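Local coordinates for protein tRNA(Ile2) 2-agmatinylcytidine synthetase TiaS (Archaeoglobus fulgidus, PDB 5XOB) that catalyses the ATP-dependent attachment of agmatine to the wobble cytidine of an isoleucine tRNA, giving 2-agmatinylcytidine and switching codon reading from AUG to AUA, at residues 1-13 / 57-71. Sequence-based numbering, arbitrary orientation.
Sequences MRVWVGIDDTDSS and GAVSFLVEVDDVGEL. With MG (magnesium ion), chain C.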
ATOM      1  N   MET A   1      12.186 -32.885  -9.983  1.00102.16           N
ATOM      2  CA  MET A   1      12.943 -31.752  -9.355  1.00101.03           C
ATOM      3  C   MET A   1      12.043 -30.562  -9.071  1.00 96.31           C
ATOM      4  O   MET A   1      11.265 -30.139  -9.929  1.00 92.48           O
ATOM      5  CB  MET A   1      14.157 -31.295 -10.186  1.00105.98           C
ATOM      6  CG  MET A   1      14.121 -31.583 -11.681  1.00112.26           C
ATOM      7  SD  MET A   1      15.654 -31.138 -12.519  1.00125.53           S
ATOM      8  CE  MET A   1      16.907 -31.967 -11.533  1.00124.71           C
ATOM      9  N   ARG A   2      12.168 -30.034  -7.856  1.00 93.44           N
ATOM     10  CA  ARG A   2      11.410 -28.868  -7.418  1.00 91.47           C
ATOM     11  C   ARG A   2      12.063 -27.583  -7.926  1.00 84.00           C
ATOM     12  O   ARG A   2      13.204 -27.279  -7.574  1.00 78.84           O
ATOM     13  CB  ARG A   2      11.316 -28.840  -5.893  1.00 94.73           C
ATOM     14  CG  ARG A   2      10.411 -29.916  -5.317  1.00 98.97           C
ATOM     15  CD  ARG A   2      10.223 -29.723  -3.824  1.00104.85           C
ATOM     16  NE  ARG A   2       8.939 -30.248  -3.368  1.00111.10           N
ATOM     17  CZ  ARG A   2       8.362 -29.939  -2.206  1.00116.41           C
ATOM     18  NH1 ARG A   2       8.948 -29.101  -1.351  1.00115.92           N
ATOM     19  NH2 ARG A   2       7.184 -30.473  -1.893  1.00117.11           N
ATOM     20  N   VAL A   3      11.339 -26.838  -8.756  1.00 79.50           N
ATOM     21  CA  VAL A   3      11.870 -25.619  -9.358  1.00 75.87           C
ATOM     22  C   VAL A   3      10.900 -24.445  -9.215  1.00 71.16           C
ATOM     23  O   VAL A   3       9.704 -24.556  -9.516  1.00 66.45           O
ATOM     24  CB  VAL A   3      12.209 -25.829 -10.848  1.00 80.05           C
ATOM     25  CG1 VAL A   3      12.847 -24.575 -11.440  1.00 80.92           C
ATOM     26  CG2 VAL A   3      13.143 -27.020 -11.019  1.00 80.16           C
ATOM     27  N   TRP A   4      11.442 -23.323  -8.751  1.00 66.82           N
ATOM     28  CA  TRP A   4      10.695 -22.077  -8.619  1.00 64.68           C
ATOM     29  C   TRP A   4      10.680 -21.327  -9.939  1.00 64.04           C
ATOM     30  O   TRP A   4      11.736 -21.064 -10.523  1.00 61.91           O
ATOM     31  CB  TRP A   4      11.322 -21.176  -7.549  1.00 64.22           C
ATOM     32  CG  TRP A   4      10.877 -21.466  -6.145  1.00 65.13           C
ATOM     33  CD1 TRP A   4      11.587 -22.120  -5.182  1.00 65.22           C
ATOM     34  CD2 TRP A   4       9.624 -21.096  -5.543  1.00 63.12           C
ATOM     35  NE1 TRP A   4      10.855 -22.188  -4.017  1.00 66.17           N
ATOM     36  CE2 TRP A   4       9.648 -21.564  -4.211  1.00 63.69           C
ATOM     37  CE3 TRP A   4       8.485 -20.420  -6.003  1.00 63.63           C
ATOM     38  CZ2 TRP A   4       8.575 -21.379  -3.330  1.00 64.29           C
ATOM     39  CZ3 TRP A   4       7.418 -20.232  -5.126  1.00 63.93           C
ATOM     40  CH2 TRP A   4       7.471 -20.712  -3.805  1.00 64.74           C
ATOM     41  N   VAL A   5       9.483 -20.967 -10.395  1.00 63.74           N
ATOM     42  CA  VAL A   5       9.326 -20.202 -11.623  1.00 65.27           C
ATOM     43  C   VAL A   5       8.913 -18.768 -11.315  1.00 64.78           C
ATOM     44  O   VAL A   5       7.980 -18.544 -10.549  1.00 62.99           O
ATOM     45  CB  VAL A   5       8.272 -20.832 -12.537  1.00 66.61           C
ATOM     46  CG1 VAL A   5       8.155 -20.034 -13.828  1.00 67.99           C
ATOM     47  CG2 VAL A   5       8.628 -22.286 -12.830  1.00 65.70           C
ATOM     48  N   GLY A   6       9.606 -17.808 -11.929  1.00 63.07           N
ATOM     49  CA  GLY A   6       9.361 -16.386 -11.689  1.00 60.20           C
ATOM     50  C   GLY A   6       9.000 -15.712 -12.984  1.00 59.05           C
ATOM     51  O   GLY A   6       9.528 -16.083 -14.028  1.00 58.23           O
ATOM     52  N   ILE A   7       8.081 -14.749 -12.924  1.00 58.54           N
ATOM     53  CA  ILE A   7       7.611 -14.029 -14.118  1.00 63.02           C
ATOM     54  C   ILE A   7       7.211 -12.593 -13.768  1.00 63.33           C
ATOM     55  O   ILE A   7       6.560 -12.375 -12.752  1.00 62.79           O
ATOM     56  CB  ILE A   7       6.370 -14.702 -14.763  1.00 66.10           C
ATOM     57  CG1 ILE A   7       6.548 -16.218 -14.885  1.00 70.51           C
ATOM     58  CG2 ILE A   7       6.101 -14.115 -16.143  1.00 67.42           C
ATOM     59  CD1 ILE A   7       5.310 -16.955 -15.352  1.00 72.23           C
ATOM     60  N   ASP A   8       7.597 -11.628 -14.610  1.00 64.68           N
ATOM     61  CA  ASP A   8       7.075 -10.243 -14.525  1.00 67.77           C
ATOM     62  C   ASP A   8       7.048  -9.549 -15.901  1.00 68.47           C
ATOM     63  O   ASP A   8       7.586 -10.058 -16.883  1.00 64.74           O
ATOM     64  CB  ASP A   8       7.892  -9.401 -13.521  1.00 70.23           C
ATOM     65  CG  ASP A   8       7.157  -8.116 -13.047  1.00 74.10           C
ATOM     66  OD1 ASP A   8       5.955  -7.929 -13.346  1.00 76.25           O
ATOM     67  OD2 ASP A   8       7.789  -7.283 -12.360  1.00 72.24           O
ATOM     68  N   ASP A   9       6.370  -8.401 -15.947  1.00 73.92           N
ATOM     69  CA  ASP A   9       6.402  -7.450 -17.071  1.00 77.50           C
ATOM     70  C   ASP A   9       5.667  -7.969 -18.312  1.00 77.67           C
ATOM     71  O   ASP A   9       6.167  -7.972 -19.443  1.00 78.95           O
ATOM     72  CB  ASP A   9       7.837  -7.009 -17.364  1.00 80.00           C
ATOM     73  CG  ASP A   9       7.946  -5.520 -17.566  1.00 83.64           C
ATOM     74  OD1 ASP A   9       6.971  -4.915 -18.079  1.00 87.13           O
ATOM     75  OD2 ASP A   9       9.005  -4.962 -17.201  1.00 83.64           O
ATOM     76  N   THR A  10       4.438  -8.373 -18.039  1.00 82.38           N
ATOM     77  CA  THR A  10       3.535  -9.008 -18.975  1.00 85.19           C
ATOM     78  C   THR A  10       2.344  -8.080 -19.239  1.00 88.37           C
ATOM     79  O   THR A  10       1.519  -8.336 -20.122  1.00 86.55           O
ATOM     80  CB  THR A  10       3.057 -10.338 -18.340  1.00 86.20           C
ATOM     81  OG1 THR A  10       4.129 -11.291 -18.359  1.00 85.72           O
ATOM     82  CG2 THR A  10       1.847 -10.923 -19.045  1.00 89.00           C
ATOM     83  N   ASP A  11       2.290  -6.977 -18.493  1.00 95.16           N
ATOM     84  CA  ASP A  11       1.113  -6.127 -18.447  1.00104.79           C
ATOM     85  C   ASP A  11       1.021  -5.317 -19.724  1.00108.09           C
ATOM     86  O   ASP A  11       2.005  -4.723 -20.172  1.00107.64           O
ATOM     87  CB  ASP A  11       1.163  -5.168 -17.242  1.00110.36           C
ATOM     88  CG  ASP A  11      -0.101  -5.215 -16.395  1.00115.59           C
ATOM     89  OD1 ASP A  11      -0.069  -5.835 -15.305  1.00113.57           O
ATOM     90  OD2 ASP A  11      -1.125  -4.634 -16.823  1.00118.03           O
ATOM     91  N   SER A  12      -0.168  -5.319 -20.308  1.00114.60           N
ATOM     92  CA  SER A  12      -0.507  -4.408 -21.376  1.00120.17           C
ATOM     93  C   SER A  12      -1.654  -3.595 -20.821  1.00125.94           C
ATOM     94  O   SER A  12      -2.578  -4.170 -20.240  1.00129.93           O
ATOM     95  CB  SER A  12      -0.947  -5.188 -22.614  1.00119.83           C
ATOM     96  OG  SER A  12       0.028  -6.154 -22.968  1.00118.53           O
ATOM     97  N   SER A  13      -1.607  -2.273 -20.968  1.00131.83           N
ATOM     98  CA  SER A  13      -2.730  -1.431 -20.541  1.00137.77           C
ATOM     99  C   SER A  13      -3.953  -1.710 -21.432  1.00140.59           C
ATOM    100  O   SER A  13      -4.651  -0.789 -21.869  1.00144.27           O
ATOM    101  CB  SER A  13      -2.341   0.053 -20.552  1.00139.57           C
ATOM    102  OG  SER A  13      -1.439   0.341 -19.494  1.00139.60           O
ATOM    103  N   GLY A  57       3.717  -5.539  -9.633  1.00 89.59           N
ATOM    104  CA  GLY A  57       3.810  -6.876  -9.020  1.00 84.18           C
ATOM    105  C   GLY A  57       4.220  -8.062  -9.878  1.00 78.36           C
ATOM    106  O   GLY A  57       3.620  -8.326 -10.906  1.00 78.96           O
ATOM    107  N   ALA A  58       5.228  -8.799  -9.414  1.00 71.16           N
ATOM    108  CA  ALA A  58       5.698 -10.025 -10.062  1.00 67.68           C
ATOM    109  C   ALA A  58       5.105 -11.279  -9.396  1.00 65.56           C
ATOM    110  O   ALA A  58       4.597 -11.213  -8.278  1.00 65.21           O
ATOM    111  CB  ALA A  58       7.219 -10.078 -10.007  1.00 65.87           C
ATOM    112  N   VAL A  59       5.196 -12.420 -10.077  1.00 62.88           N
ATOM    113  CA  VAL A  59       4.618 -13.682  -9.588  1.00 63.21           C
ATOM    114  C   VAL A  59       5.636 -14.831  -9.646  1.00 63.00           C
ATOM    115  O   VAL A  59       6.445 -14.916 -10.578  1.00 60.32           O
ATOM    116  CB  VAL A  59       3.379 -14.102 -10.430  1.00 63.31           C
ATOM    117  CG1 VAL A  59       2.757 -15.403  -9.914  1.00 64.86           C
ATOM    118  CG2 VAL A  59       2.337 -12.991 -10.473  1.00 61.23           C
ATOM    119  N   SER A  60       5.581 -15.717  -8.651  1.00 63.12           N
ATOM    120  CA  SER A  60       6.315 -16.980  -8.701  1.00 62.28           C
ATOM    121  C   SER A  60       5.453 -18.177  -8.308  1.00 63.29           C
ATOM    122  O   SER A  60       4.394 -18.027  -7.694  1.00 62.56           O
ATOM    123  CB  SER A  60       7.540 -16.924  -7.794  1.00 63.88           C
ATOM    124  OG  SER A  60       7.181 -16.570  -6.472  1.00 64.53           O
ATOM    125  N   PHE A  61       5.913 -19.369  -8.673  1.00 65.31           N
ATOM    126  CA  PHE A  61       5.283 -20.597  -8.201  1.00 65.97           C
ATOM    127  C   PHE A  61       6.252 -21.768  -8.228  1.00 65.66           C
ATOM    128  O   PHE A  61       7.188 -21.796  -9.030  1.00 65.20           O
ATOM    129  CB  PHE A  61       4.024 -20.922  -9.011  1.00 66.80           C
ATOM    130  CG  PHE A  61       4.264 -21.064 -10.487  1.00 70.54           C
ATOM    131  CD1 PHE A  61       4.473 -22.318 -11.057  1.00 72.27           C
ATOM    132  CD2 PHE A  61       4.261 -19.943 -11.319  1.00 74.92           C
ATOM    133  CE1 PHE A  61       4.691 -22.450 -12.424  1.00 73.28           C
ATOM    134  CE2 PHE A  61       4.475 -20.067 -12.687  1.00 75.49           C
ATOM    135  CZ  PHE A  61       4.693 -21.323 -13.239  1.00 74.08           C
ATOM    136  N   LEU A  62       6.008 -22.728  -7.339  1.00 66.90           N
ATOM    137  CA  LEU A  62       6.857 -23.903  -7.202  1.00 65.47           C
ATOM    138  C   LEU A  62       6.290 -25.081  -7.985  1.00 67.20           C
ATOM    139  O   LEU A  62       5.107 -25.411  -7.850  1.00 63.16           O
ATOM    140  CB  LEU A  62       6.975 -24.292  -5.728  1.00 66.64           C
ATOM    141  CG  LEU A  62       8.058 -25.312  -5.345  1.00 65.35           C
ATOM    142  CD1 LEU A  62       9.436 -24.867  -5.801  1.00 65.58           C
ATOM    143  CD2 LEU A  62       8.059 -25.531  -3.840  1.00 64.43           C
ATOM    144  N   VAL A  63       7.138 -25.717  -8.794  1.00 66.65           N
ATOM    145  CA  VAL A  63       6.740 -26.908  -9.531  1.00 66.60           C
ATOM    146  C   VAL A  63       7.699 -28.063  -9.305  1.00 67.77           C
ATOM    147  O   VAL A  63       8.832 -27.866  -8.879  1.00 65.26           O
ATOM    148  CB  VAL A  63       6.645 -26.641 -11.037  1.00 66.53           C
ATOM    149  CG1 VAL A  63       5.678 -25.505 -11.299  1.00 69.52           C
ATOM    150  CG2 VAL A  63       8.009 -26.313 -11.619  1.00 67.15           C
ATOM    151  N   GLU A  64       7.211 -29.266  -9.591  1.00 73.24           N
ATOM    152  CA  GLU A  64       8.018 -30.475  -9.618  1.00 77.80           C
ATOM    153  C   GLU A  64       7.931 -31.016 -11.038  1.00 78.86           C
ATOM    154  O   GLU A  64       6.836 -31.259 -11.548  1.00 79.89           O
ATOM    155  CB  GLU A  64       7.481 -31.496  -8.618  1.00 84.65           C
ATOM    156  CG  GLU A  64       8.089 -32.894  -8.719  1.00 90.54           C
ATOM    157  CD  GLU A  64       9.305 -33.099  -7.826  1.00 97.12           C
ATOM    158  OE1 GLU A  64       9.208 -32.827  -6.604  1.00104.79           O
ATOM    159  OE2 GLU A  64      10.348 -33.561  -8.341  1.00 99.12           O
ATOM    160  N   VAL A  65       9.085 -31.171 -11.678  1.00 79.79           N
ATOM    161  CA  VAL A  65       9.167 -31.649 -13.053  1.00 81.17           C
ATOM    162  C   VAL A  65      10.390 -32.539 -13.166  1.00 84.03           C
ATOM    163  O   VAL A  65      11.235 -32.544 -12.276  1.00 82.85           O
ATOM    164  CB  VAL A  65       9.324 -30.489 -14.067  1.00 81.90           C
ATOM    165  CG1 VAL A  65       8.106 -29.576 -14.042  1.00 81.39           C
ATOM    166  CG2 VAL A  65      10.604 -29.692 -13.810  1.00 79.74           C
ATOM    167  N   ASP A  66      10.487 -33.270 -14.271  1.00 87.50           N
ATOM    168  CA  ASP A  66      11.637 -34.135 -14.516  1.00 90.83           C
ATOM    169  C   ASP A  66      12.788 -33.371 -15.159  1.00 90.29           C
ATOM    170  O   ASP A  66      13.945 -33.545 -14.767  1.00 92.75           O
ATOM    171  CB  ASP A  66      11.241 -35.320 -15.397  1.00 95.55           C
ATOM    172  CG  ASP A  66      10.513 -36.398 -14.625  1.00100.80           C
ATOM    173  OD1 ASP A  66      11.145 -37.040 -13.755  1.00107.06           O
ATOM    174  OD2 ASP A  66       9.311 -36.608 -14.894  1.00105.22           O
ATOM    175  N   ASP A  67      12.476 -32.537 -16.148  1.00 86.99           N
ATOM    176  CA  ASP A  67      13.507 -31.776 -16.838  1.00 86.37           C
ATOM    177  C   ASP A  67      13.203 -30.283 -16.888  1.00 85.45           C
ATOM    178  O   ASP A  67      12.108 -29.848 -17.274  1.00 80.73           O
ATOM    179  CB  ASP A  67      13.729 -32.312 -18.251  1.00 90.71           C
ATOM    180  CG  ASP A  67      14.869 -31.603 -18.978  1.00 96.75           C
ATOM    181  OD1 ASP A  67      15.812 -31.116 -18.315  1.00103.56           O
ATOM    182  OD2 ASP A  67      14.828 -31.541 -20.223  1.00100.04           O
ATOM    183  N   VAL A  68      14.221 -29.516 -16.510  1.00 86.18           N
ATOM    184  CA  VAL A  68      14.149 -28.064 -16.429  1.00 87.76           C
ATOM    185  C   VAL A  68      14.032 -27.423 -17.810  1.00 82.00           C
ATOM    186  O   VAL A  68      13.248 -26.490 -17.990  1.00 77.23           O
ATOM    187  CB  VAL A  68      15.384 -27.497 -15.676  1.00 93.45           C
ATOM    188  CG1 VAL A  68      15.458 -25.977 -15.779  1.00 96.73           C
ATOM    189  CG2 VAL A  68      15.351 -27.920 -14.214  1.00 92.28           C
ATOM    190  N   GLY A  69      14.803 -27.921 -18.778  1.00 79.00           N
ATOM    191  CA  GLY A  69      14.807 -27.362 -20.136  1.00 75.84           C
ATOM    192  C   GLY A  69      13.434 -27.348 -20.788  1.00 74.63           C
ATOM    193  O   GLY A  69      13.131 -26.480 -21.609  1.00 74.60           O
ATOM    194  N   GLU A  70      12.600 -28.312 -20.402  1.00 74.52           N
ATOM    195  CA  GLU A  70      11.240 -28.434 -20.916  1.00 73.81           C
ATOM    196  C   GLU A  70      10.349 -27.379 -20.278  1.00 72.03           C
ATOM    197  O   GLU A  70       9.516 -26.766 -20.942  1.00 70.37           O
ATOM    198  CB  GLU A  70      10.692 -29.825 -20.602  1.00 75.26           C
ATOM    199  CG  GLU A  70      11.575 -30.959 -21.105  1.00 79.79           C
ATOM    200  CD  GLU A  70      11.006 -32.340 -20.823  1.00 82.25           C
ATOM    201  OE1 GLU A  70      10.349 -32.523 -19.768  1.00 82.49           O
ATOM    202  OE2 GLU A  70      11.232 -33.249 -21.655  1.00 80.95           O
ATOM    203  N   LEU A  71      10.541 -27.183 -18.977  1.00 69.54           N
ATOM    204  CA  LEU A  71       9.848 -26.143 -18.212  1.00 69.37           C
ATOM    205  C   LEU A  71       9.984 -24.759 -18.864  1.00 66.55           C
ATOM    206  O   LEU A  71       8.996 -24.045 -19.069  1.00 64.14           O
ATOM    207  CB  LEU A  71      10.412 -26.096 -16.783  1.00 70.05           C
ATOM    208  CG  LEU A  71       9.465 -25.900 -15.593  1.00 70.55           C
ATOM    209  CD1 LEU A  71      10.208 -25.183 -14.473  1.00 68.33           C
ATOM    210  CD2 LEU A  71       8.185 -25.154 -15.951  1.00 69.50           C
TER
HETATM  211 MG    MG C 502       4.921  -5.671 -12.696  1.00 88.81          MG
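Trp-4 and Leu-62 face each other as a non-hydrogen-bonded pair, and methyl CD1 of Leu-62 sits over one face of the indole, 3.5 Å from the centroid of its five-membered ring and only 7° off the normal, a CH-pi contact. Leu-62 reaches there because its CG lies anti to the backbone N (chi1 -167°). Replacing Trp-4 by an alanine is likely to leave that methyl without its aromatic cover and to open a gap beside Glu-99 and Ala-102, which the indole also touches. On the opposite side of the sheet Val-5 lies alongside Phe-61 and sets its CB over the ring, 3.9 Å from the centroid, while Ile-7 CD1 comes to the ring edge. Val-5 CG2 meets Leu-71 CD1 tip to tip at 3.7 Å, bringing in the start of helix 68-82; helix 20-32 packs on Phe-61 through Met-26. The frame is an antiparallel pairing of strands 2-8 and 57-64 within the TCKD domain, central strands of a mixed sheet, with strand 93-98 bonded to the other edge of 2-8 and 35-44 to that of 57-64. Six backbone hydrogen bonds join Val-3, Val-5 and Ile-7 to Val-63, Phe-61 and Val-59, among them Val-5 N to Phe-61 O at 2.8 Å. At the chain start, Met-1 N is gripped by Val-65 O and by Glu-64 OE2, the latter a salt bridge of 2.6 Å met from above the carboxylate plane. At the far end Asp-8, its CB against Ala-58 CB, gives OD1 to the magnesium ion at 2.6 Å; phosphothreonine 18 completes the protein's share of that site.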